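Local coordinates for protein ORF10 (Moritella marina, PDB 6RIW) that probably condenses acyl chains on carrier proteins, as the ketosynthase-chain length factor part of a polyunsaturated fatty acid synthase, at residues A[2-13]-A[263-274]; A[377-388]-A[429-437]. All coordinates share one frame; numbering follows the deposited sequence.

In the fold
Both contacts belong to the first of the two ketosynthase-type domains in the chain, a thiolase-like fold, and their centres lie about 13 Å apart. Along the chain contact 1 comes first, and both its segments precede those of contact 2. Contact 1 pairs strand 4-12 with strand 259-270; on the other side of strand 4-12 come strand 283-292, then strand 443-450 and strand 432-439 of contact 2. Helix 374-387 packs on strand 432-439 and also reaches contact 1, where Met382 CE meets Met266 SD at 3.7 Å and Met382 SD meets Val6 CG2 at 3.8 Å. One helix thus covers parts of both contacts and joins N-terminal and C-terminal parts of the ketosynthase domain into one core.

Contact 1: residues A[2-13]-A[263-274]; sequences ENIAVVGIANLF and AGMMVLKRQSDA
Glu2 OE2 is gripped twice by Ser272: Ser272 OG donates to the syn lone pair of Glu2 OE2 at 2.7 Å, and the backbone N of Ser272 comes in nearly along the C-O bond. The carboxylate thus meets the first turn of helix 271-277, just where strand 259-270 runs into it after pairing antiparallel with strand 4-12 in the thiolase-like fold. Glu2 suits this place: with CG anti to the backbone N (chi1 -176°) and the chain extended, the acid reaches the helix start, and its OE1 takes a water and rests against Arg270 CD. The Arg270 guanidinium turns away from it, to a salt bridge with Asp273, a hydrogen bond to Asn216 OD1 and the carbonyls of Leu210 and Ala215.

Next along, Asn3 O receives Gln271 N, and Asn3 ND2 donates to Gln271 OE1 at 3.1 Å. The two side chains run side by side, but their amide planes are 53° apart, and ND2 sits above the Gln271 carbonyl plane. Gln271 NE2 is occupied by Thr453 O and Thr455 O. Asn3 also lies near the magnesium ion bound at Met1 and Lys286.

Midway the ladder is broken by a classic beta bulge: Val7 and Gly8 both face Val267, with Val7 N donating to Val267 O at 2.8 Å and Val267 N to Gly8 O. Glycine fits because a CB there would press on Val267 CG2. On one face Val6 packs between Met266 and Leu268, CG1 on Met266 CG and CG2 on Leu268 CD2, while on the other helix 88-104 covers Ala10, Leu12 and Met265. Small Ala274 lets helix 271-277 sit close to strand 4-12, its CB 3.7 Å from Ala5 CB and 4.0 Å from Val7 CG1.

Contact 2: residues A[377-388]-A[429-437]; sequences GMTKAMLALGKG and KPRTAGVSV
Leu385 straddles the chain at Arg431 and Ala433: its CD2 lies 3.7 Å from Arg431 CB, and its CD1 3.9 Å from Ala433 CB. This is helix-on-sheet packing of the ketosynthase's thiolase-like fold, helix 377-387 running antiparallel to strand 432-437 with the axes 8.9 Å apart. Matching spacings make it work, since Met378, Ala381 and Leu385 fall on one flank of the helix while Ala433 and Val435 share a face of the strand. Val435 uses both branches. CG1, anti to the backbone N (chi1 -180°), touches Met378 CG, the two side chains crossing at about a right angle. CG2 meets Ala381 CB at 3.8 Å; alanine's single methyl lets helix and strand come close here.

At the helix end Arg431 bends round at chi3 so that NE and NH2 lie 2.9 and 2.8 Å from Leu385 O, where a positive charge probably suits the carbonyl-rich C-terminus. Over one guanidinium face lies Gly388 CA; its positive phi and the nearness of NH1 suit a residue without CB. An alanine in place of Arg431 would remove the guanidinium and is likely to leave Leu385 O without its charged neighbour and Gly388 uncovered on that side.

Further out, Trp419 packs on both Leu385 and Arg431. Where the strand begins, Thr432 OG1 and Lys429 NZ, which also forms a salt bridge with Asp326, donate to Pro430 O from opposite faces of its carbonyl plane, OG1 at 2.8 Å.

Contact 1: residues A[2-13]-A[263-274]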
loop_
_atom_site.group_PDB
_atom_site.type_symbol
_atom_site.label_atom_id
_atom_site.label_comp_id
_atom_site.label_asym_id
_atom_site.label_seq_id
_atom_site.Cartn_x
_atom_site.Cartn_y
_atom_site.Cartn_z
ATOM N N GLU A 2 -10.475 22.601 -14.063
ATOM C CA GLU A 2 -10.657 22.299 -15.480
ATOM C C GLU A 2 -11.091 20.852 -15.728
ATOM O O GLU A 2 -10.625 19.921 -15.068
ATOM C CB GLU A 2 -9.354 22.575 -16.233
ATOM C CG GLU A 2 -9.472 22.376 -17.715
ATOM C CD GLU A 2 -8.174 22.604 -18.434
ATOM O OE1 GLU A 2 -7.171 22.921 -17.757
ATOM O OE2 GLU A 2 -8.160 22.467 -19.680
ATOM N N ASN A 3 -11.993 20.674 -16.698
ATOM C CA ASN A 3 -12.313 19.360 -17.248
ATOM C C ASN A 3 -11.059 18.532 -17.511
ATOM O O ASN A 3 -10.108 19.008 -18.140
ATOM C CB ASN A 3 -13.065 19.517 -18.572
ATOM C CG ASN A 3 -14.515 19.919 -18.380
ATOM O OD1 ASN A 3 -15.066 19.839 -17.273
ATOM N ND2 ASN A 3 -15.150 20.333 -19.472
ATOM N N ILE A 4 -11.080 17.277 -17.062
ATOM C CA ILE A 4 -10.040 16.302 -17.375
ATOM C C ILE A 4 -10.601 15.321 -18.394
ATOM O O ILE A 4 -11.705 14.794 -18.211
ATOM C CB ILE A 4 -9.555 15.568 -16.108
ATOM C CG1 ILE A 4 -8.987 16.583 -15.102
ATOM C CG2 ILE A 4 -8.523 14.504 -16.486
ATOM C CD1 ILE A 4 -7.779 17.379 -15.641
ATOM N N ALA A 5 -9.853 15.086 -19.466
ATOM C CA ALA A 5 -10.237 14.134 -20.503
ATOM C C ALA A 5 -9.553 12.801 -20.244
ATOM O O ALA A 5 -8.349 12.764 -19.966
ATOM C CB ALA A 5 -9.853 14.645 -21.888
ATOM N N VAL A 6 -10.329 11.717 -20.318
ATOM C CA VAL A 6 -9.792 10.365 -20.382
ATOM C C VAL A 6 -9.483 10.043 -21.839
ATOM O O VAL A 6 -10.394 9.979 -22.676
ATOM C CB VAL A 6 -10.785 9.348 -19.799
ATOM C CG1 VAL A 6 -10.139 7.942 -19.758
ATOM C CG2 VAL A 6 -11.263 9.807 -18.431
ATOM N N VAL A 7 -8.205 9.835 -22.152
ATOM C CA VAL A 7 -7.786 9.664 -23.541
ATOM C C VAL A 7 -7.244 8.277 -23.830
ATOM O O VAL A 7 -6.865 7.999 -24.980
ATOM C CB VAL A 7 -6.771 10.742 -23.957
ATOM C CG1 VAL A 7 -7.373 12.132 -23.730
ATOM C CG2 VAL A 7 -5.442 10.600 -23.169
ATOM N N GLY A 8 -7.222 7.385 -22.844
ATOM C CA GLY A 8 -6.774 6.026 -23.073
ATOM C C GLY A 8 -7.235 5.151 -21.930
ATOM O O GLY A 8 -7.291 5.629 -20.791
ATOM N N ILE A 9 -7.603 3.898 -22.210
ATOM C CA ILE A 9 -8.119 2.986 -21.185
ATOM C C ILE A 9 -7.581 1.597 -21.459
ATOM O O ILE A 9 -7.447 1.192 -22.621
ATOM C CB ILE A 9 -9.665 2.936 -21.168
ATOM C CG1 ILE A 9 -10.273 4.334 -21.063
ATOM C CG2 ILE A 9 -10.175 2.045 -20.035
ATOM C CD1 ILE A 9 -11.779 4.342 -20.838
ATOM N N ALA A 10 -7.288 0.851 -20.388
ATOM C CA ALA A 10 -6.936 -0.553 -20.544
ATOM C C ALA A 10 -7.408 -1.328 -19.322
ATOM O O ALA A 10 -7.553 -0.779 -18.223
ATOM C CB ALA A 10 -5.437 -0.733 -20.760
ATOM N N ASN A 11 -7.622 -2.627 -19.519
ATOM C CA ASN A 11 -8.072 -3.462 -18.417
ATOM C C ASN A 11 -7.512 -4.868 -18.531
ATOM O O ASN A 11 -7.303 -5.396 -19.630
ATOM C CB ASN A 11 -9.588 -3.558 -18.368
ATOM C CG ASN A 11 -10.159 -4.185 -19.634
ATOM O OD1 ASN A 11 -10.050 -3.596 -20.706
ATOM N ND2 ASN A 11 -10.734 -5.387 -19.520
ATOM N N LEU A 12 -7.311 -5.484 -17.367
ATOM C CA LEU A 12 -7.109 -6.930 -17.259
ATOM C C LEU A 12 -8.041 -7.345 -16.133
ATOM O O LEU A 12 -7.701 -7.216 -14.953
ATOM C CB LEU A 12 -5.653 -7.309 -16.988
ATOM C CG LEU A 12 -5.342 -8.798 -16.914
ATOM C CD1 LEU A 12 -5.716 -9.480 -18.239
ATOM C CD2 LEU A 12 -3.850 -8.969 -16.609
ATOM N N PHE A 13 -9.227 -7.809 -16.507
ATOM C CA PHE A 13 -10.296 -8.163 -15.587
ATOM C C PHE A 13 -10.580 -9.651 -15.679
ATOM O O PHE A 13 -10.229 -10.290 -16.678
ATOM C CB PHE A 13 -11.591 -7.404 -15.920
ATOM C CG PHE A 13 -11.505 -5.909 -15.784
ATOM C CD1 PHE A 13 -10.511 -5.297 -15.010
ATOM C CD2 PHE A 13 -12.436 -5.110 -16.431
ATOM C CE1 PHE A 13 -10.448 -3.915 -14.894
ATOM C CE2 PHE A 13 -12.391 -3.726 -16.322
ATOM C CZ PHE A 13 -11.393 -3.120 -15.542
ATOM N N ALA A 263 -6.361 -5.682 -12.952
ATOM C CA ALA A 263 -5.685 -4.396 -13.068
ATOM C C ALA A 263 -6.397 -3.535 -14.099
ATOM O O ALA A 263 -7.079 -4.043 -14.991
ATOM C CB ALA A 263 -4.209 -4.560 -13.463
ATOM N N GLY A 264 -6.235 -2.221 -13.955
ATOM C CA GLY A 264 -6.750 -1.287 -14.939
ATOM C C GLY A 264 -5.899 -0.036 -14.981
ATOM O O GLY A 264 -5.218 0.305 -14.011
ATOM N N MET A 265 -5.944 0.654 -16.114
ATOM C CA MET A 265 -5.192 1.898 -16.232
ATOM C C MET A 265 -5.927 2.867 -17.150
ATOM O O MET A 265 -6.482 2.460 -18.168
ATOM C CB MET A 265 -3.777 1.638 -16.774
ATOM C CG MET A 265 -2.811 2.809 -16.607
ATOM S SD MET A 265 -2.340 3.201 -14.890
ATOM C CE MET A 265 -1.623 1.627 -14.329
ATOM N N MET A 266 -5.887 4.154 -16.802
ATOM C CA MET A 266 -6.424 5.207 -17.657
ATOM C C MET A 266 -5.367 6.282 -17.884
ATOM O O MET A 266 -4.518 6.529 -17.020
ATOM C CB MET A 266 -7.644 5.841 -17.027
ATOM C CG MET A 266 -8.931 5.060 -17.197
ATOM S SD MET A 266 -10.044 5.518 -15.847
ATOM C CE MET A 266 -9.512 7.204 -15.607
ATOM N N VAL A 267 -5.438 6.941 -19.044
ATOM C CA VAL A 267 -4.551 8.050 -19.395
ATOM C C VAL A 267 -5.364 9.337 -19.348
ATOM O O VAL A 267 -6.414 9.428 -20.001
ATOM C CB VAL A 267 -3.922 7.870 -20.794
ATOM C CG1 VAL A 267 -2.920 8.990 -21.048
ATOM C CG2 VAL A 267 -3.283 6.512 -20.941
ATOM N N LEU A 268 -4.891 10.323 -18.574
ATOM C CA LEU A 268 -5.611 11.565 -18.312
ATOM C C LEU A 268 -4.841 12.783 -18.807
ATOM O O LEU A 268 -3.625 12.884 -18.616
ATOM C CB LEU A 268 -5.877 11.750 -16.812
ATOM C CG LEU A 268 -6.523 10.588 -16.066
ATOM C CD1 LEU A 268 -6.723 10.940 -14.598
ATOM C CD2 LEU A 268 -7.856 10.230 -16.714
ATOM N N LYS A 269 -5.566 13.741 -19.391
ATOM C CA LYS A 269 -4.992 15.033 -19.755
ATOM C C LYS A 269 -6.014 16.123 -19.463
ATOM O O LYS A 269 -7.217 15.861 -19.414
ATOM C CB LYS A 269 -4.587 15.090 -21.248
ATOM C CG LYS A 269 -3.348 14.247 -21.602
ATOM C CD LYS A 269 -3.183 14.108 -23.127
ATOM C CE LYS A 269 -2.816 15.438 -23.789
ATOM N NZ LYS A 269 -2.225 15.235 -25.160
ATOM N N ARG A 270 -5.530 17.344 -19.234
ATOM C CA ARG A 270 -6.439 18.482 -19.191
ATOM C C ARG A 270 -7.165 18.572 -20.535
ATOM O O ARG A 270 -6.572 18.334 -21.588
ATOM C CB ARG A 270 -5.664 19.780 -18.881
ATOM C CG ARG A 270 -5.039 19.805 -17.472
ATOM C CD ARG A 270 -4.181 21.048 -17.201
ATOM N NE ARG A 270 -3.050 21.107 -18.115
ATOM C CZ ARG A 270 -1.831 20.658 -17.838
ATOM N NH1 ARG A 270 -0.873 20.720 -18.753
ATOM N NH2 ARG A 270 -1.560 20.131 -16.651
ATOM N N GLN A 271 -8.465 18.864 -20.492
ATOM C CA GLN A 271 -9.258 18.835 -21.725
ATOM C C GLN A 271 -8.702 19.789 -22.778
ATOM O O GLN A 271 -8.687 19.460 -23.969
ATOM C CB GLN A 271 -10.719 19.175 -21.438
ATOM C CG GLN A 271 -11.642 18.902 -22.644
ATOM C CD GLN A 271 -12.934 19.678 -22.548
ATOM O OE1 GLN A 271 -13.074 20.552 -21.696
ATOM N NE2 GLN A 271 -13.890 19.355 -23.413
ATOM N N SER A 272 -8.221 20.963 -22.355
ATOM C CA SER A 272 -7.610 21.907 -23.296
ATOM C C SER A 272 -6.489 21.255 -24.097
ATOM O O SER A 272 -6.398 21.438 -25.318
ATOM C CB SER A 272 -7.077 23.129 -22.546
ATOM O OG SER A 272 -6.165 22.734 -21.539
ATOM N N ASP A 273 -5.619 20.488 -23.428
ATOM C CA ASP A 273 -4.516 19.843 -24.133
ATOM C C ASP A 273 -5.016 18.693 -24.999
ATOM O O ASP A 273 -4.491 18.459 -26.095
ATOM C CB ASP A 273 -3.467 19.335 -23.133
ATOM C CG ASP A 273 -2.815 20.460 -22.328
ATOM O OD1 ASP A 273 -2.949 21.645 -22.713
ATOM O OD2 ASP A 273 -2.161 20.159 -21.297
ATOM N N ALA A 274 -6.027 17.959 -24.524
ATOM C CA ALA A 274 -6.538 16.832 -25.298
ATOM C C ALA A 274 -7.193 17.306 -26.591
ATOM O O ALA A 274 -7.043 16.669 -27.639
ATOM C CB ALA A 274 -7.538 16.019 -24.467
HETATM O O HOH W 1 -5.487 24.766 -18.914
#

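Contact 2: residues A[377-388]-A[429-437]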
loop_
_atom_site.group_PDB
_atom_site.type_symbol
_atom_site.label_atom_id
_atom_site.label_comp_id
_atom_site.label_asym_id
_atom_site.label_seq_id
_atom_site.Cartn_x
_atom_site.Cartn_y
_atom_site.Cartn_z
ATOM N N GLY A 377 -15.678 -0.412 -12.678
ATOM C CA GLY A 377 -16.789 0.515 -12.506
ATOM C C GLY A 377 -16.632 1.764 -13.353
ATOM O O GLY A 377 -17.543 2.148 -14.095
ATOM N N MET A 378 -15.462 2.411 -13.264
ATOM C CA MET A 378 -15.228 3.611 -14.064
ATOM C C MET A 378 -15.208 3.287 -15.552
ATOM O O MET A 378 -15.690 4.077 -16.371
ATOM C CB MET A 378 -13.915 4.290 -13.657
ATOM C CG MET A 378 -13.932 4.910 -12.275
ATOM S SD MET A 378 -12.411 5.828 -11.907
ATOM C CE MET A 378 -11.275 4.459 -11.571
ATOM N N THR A 379 -14.647 2.134 -15.924
ATOM C CA THR A 379 -14.609 1.773 -17.335
ATOM C C THR A 379 -16.022 1.569 -17.876
ATOM O O THR A 379 -16.365 2.087 -18.948
ATOM C CB THR A 379 -13.736 0.525 -17.535
ATOM O OG1 THR A 379 -12.405 0.786 -17.036
ATOM C CG2 THR A 379 -13.643 0.152 -19.018
ATOM N N LYS A 380 -16.862 0.849 -17.124
ATOM C CA LYS A 380 -18.262 0.659 -17.501
ATOM C C LYS A 380 -18.972 1.995 -17.680
ATOM O O LYS A 380 -19.687 2.207 -18.672
ATOM C CB LYS A 380 -18.964 -0.189 -16.436
ATOM C CG LYS A 380 -20.469 -0.404 -16.656
ATOM C CD LYS A 380 -21.031 -1.368 -15.616
ATOM C CE LYS A 380 -22.550 -1.272 -15.514
ATOM N NZ LYS A 380 -23.043 -1.891 -14.239
ATOM N N ALA A 381 -18.792 2.912 -16.727
ATOM C CA ALA A 381 -19.502 4.187 -16.802
ATOM C C ALA A 381 -19.012 5.033 -17.971
ATOM O O ALA A 381 -19.822 5.640 -18.692
ATOM C CB ALA A 381 -19.365 4.947 -15.481
ATOM N N MET A 382 -17.693 5.092 -18.189
ATOM C CA MET A 382 -17.181 5.888 -19.300
ATOM C C MET A 382 -17.591 5.311 -20.646
ATOM O O MET A 382 -17.876 6.068 -21.585
ATOM C CB MET A 382 -15.658 6.011 -19.234
ATOM C CG MET A 382 -15.186 6.795 -18.038
ATOM S SD MET A 382 -13.396 6.707 -17.873
ATOM C CE MET A 382 -13.248 7.284 -16.162
ATOM N N LEU A 383 -17.606 3.981 -20.779
ATOM C CA LEU A 383 -18.060 3.398 -22.037
ATOM C C LEU A 383 -19.561 3.595 -22.219
ATOM O O LEU A 383 -20.028 3.817 -23.342
ATOM C CB LEU A 383 -17.698 1.913 -22.112
ATOM C CG LEU A 383 -16.196 1.629 -22.314
ATOM C CD1 LEU A 383 -15.902 0.125 -22.326
ATOM C CD2 LEU A 383 -15.646 2.306 -23.565
ATOM N N ALA A 384 -20.329 3.517 -21.129
ATOM C CA ALA A 384 -21.771 3.740 -21.209
ATOM C C ALA A 384 -22.090 5.179 -21.596
ATOM O O ALA A 384 -23.038 5.429 -22.354
ATOM C CB ALA A 384 -22.425 3.403 -19.873
ATOM N N LEU A 385 -21.326 6.140 -21.058
ATOM C CA LEU A 385 -21.523 7.544 -21.408
ATOM C C LEU A 385 -21.239 7.796 -22.882
ATOM O O LEU A 385 -21.930 8.597 -23.524
ATOM C CB LEU A 385 -20.636 8.439 -20.537
ATOM C CG LEU A 385 -21.127 8.699 -19.115
ATOM C CD1 LEU A 385 -19.960 9.151 -18.192
ATOM C CD2 LEU A 385 -22.255 9.710 -19.098
ATOM N N GLY A 386 -20.216 7.140 -23.435
ATOM C CA GLY A 386 -19.887 7.352 -24.832
ATOM C C GLY A 386 -20.844 6.681 -25.794
ATOM O O GLY A 386 -21.119 7.217 -26.872
ATOM N N LYS A 387 -21.369 5.517 -25.425
ATOM C CA LYS A 387 -22.223 4.716 -26.297
ATOM C C LYS A 387 -23.719 4.926 -26.066
ATOM O O LYS A 387 -24.526 4.454 -26.878
ATOM C CB LYS A 387 -21.885 3.227 -26.122
ATOM C CG LYS A 387 -20.451 2.896 -26.508
ATOM C CD LYS A 387 -20.193 1.407 -26.449
ATOM C CE LYS A 387 -18.836 1.050 -27.059
ATOM N NZ LYS A 387 -18.753 1.437 -28.495
ATOM N N GLY A 388 -24.114 5.602 -24.988
ATOM C CA GLY A 388 -25.529 5.818 -24.736
ATOM C C GLY A 388 -26.322 4.593 -24.334
ATOM O O GLY A 388 -27.555 4.594 -24.463
ATOM N N LYS A 429 -28.309 19.219 -22.219
ATOM C CA LYS A 429 -27.856 18.580 -20.980
ATOM C C LYS A 429 -26.937 17.392 -21.274
ATOM O O LYS A 429 -27.335 16.444 -21.953
ATOM C CB LYS A 429 -29.055 18.121 -20.141
ATOM C CG LYS A 429 -28.673 17.545 -18.788
ATOM C CD LYS A 429 -29.767 16.660 -18.223
ATOM C CE LYS A 429 -29.197 15.342 -17.718
ATOM N NZ LYS A 429 -28.591 14.533 -18.821
ATOM N N PRO A 430 -25.703 17.431 -20.764
ATOM C CA PRO A 430 -24.778 16.318 -21.021
ATOM C C PRO A 430 -25.211 15.061 -20.276
ATOM O O PRO A 430 -25.711 15.125 -19.152
ATOM C CB PRO A 430 -23.423 16.838 -20.505
ATOM C CG PRO A 430 -23.656 18.280 -20.048
ATOM C CD PRO A 430 -25.142 18.415 -19.820
ATOM N N ARG A 431 -25.045 13.909 -20.927
ATOM C CA ARG A 431 -25.147 12.645 -20.214
ATOM C C ARG A 431 -24.168 12.655 -19.048
ATOM O O ARG A 431 -22.991 12.983 -19.225
ATOM C CB ARG A 431 -24.841 11.473 -21.146
ATOM C CG ARG A 431 -25.960 11.157 -22.136
ATOM C CD ARG A 431 -25.725 9.828 -22.825
ATOM N NE ARG A 431 -24.552 9.890 -23.684
ATOM C CZ ARG A 431 -24.545 9.564 -24.973
ATOM N NH1 ARG A 431 -25.660 9.139 -25.563
ATOM N NH2 ARG A 431 -23.418 9.668 -25.671
ATOM N N THR A 432 -24.652 12.298 -17.859
ATOM C CA THR A 432 -23.884 12.459 -16.633
ATOM C C THR A 432 -24.007 11.215 -15.764
ATOM O O THR A 432 -25.113 10.718 -15.534
ATOM C CB THR A 432 -24.347 13.706 -15.874
ATOM O OG1 THR A 432 -24.227 14.841 -16.741
ATOM C CG2 THR A 432 -23.494 13.938 -14.642
ATOM N N ALA A 433 -22.866 10.721 -15.274
ATOM C CA ALA A 433 -22.821 9.541 -14.429
ATOM C C ALA A 433 -21.981 9.820 -13.192
ATOM O O ALA A 433 -21.030 10.602 -13.234
ATOM C CB ALA A 433 -22.247 8.335 -15.189
ATOM N N GLY A 434 -22.340 9.173 -12.088
ATOM C CA GLY A 434 -21.509 9.143 -10.901
ATOM C C GLY A 434 -20.857 7.780 -10.759
ATOM O O GLY A 434 -21.385 6.773 -11.237
ATOM N N VAL A 435 -19.692 7.739 -10.116
ATOM C CA VAL A 435 -19.080 6.477 -9.710
ATOM C C VAL A 435 -18.703 6.597 -8.242
ATOM O O VAL A 435 -18.018 7.555 -7.854
ATOM C CB VAL A 435 -17.833 6.121 -10.549
ATOM C CG1 VAL A 435 -17.251 4.779 -10.073
ATOM C CG2 VAL A 435 -18.156 6.058 -12.016
ATOM N N SER A 436 -19.145 5.637 -7.428
ATOM C CA SER A 436 -18.893 5.628 -5.994
ATOM C C SER A 436 -18.054 4.416 -5.611
ATOM O O SER A 436 -18.274 3.308 -6.117
ATOM C CB SER A 436 -20.211 5.627 -5.181
ATOM O OG SER A 436 -21.107 6.627 -5.645
ATOM N N VAL A 437 -17.087 4.624 -4.716
ATOM C CA VAL A 437 -16.371 3.516 -4.088
ATOM C C VAL A 437 -16.202 3.841 -2.609
ATOM O O VAL A 437 -15.796 4.955 -2.253
ATOM C CB VAL A 437 -15.007 3.205 -4.753
ATOM C CG1 VAL A 437 -15.207 2.540 -6.100
ATOM C CG2 VAL A 437 -14.169 4.482 -4.936
#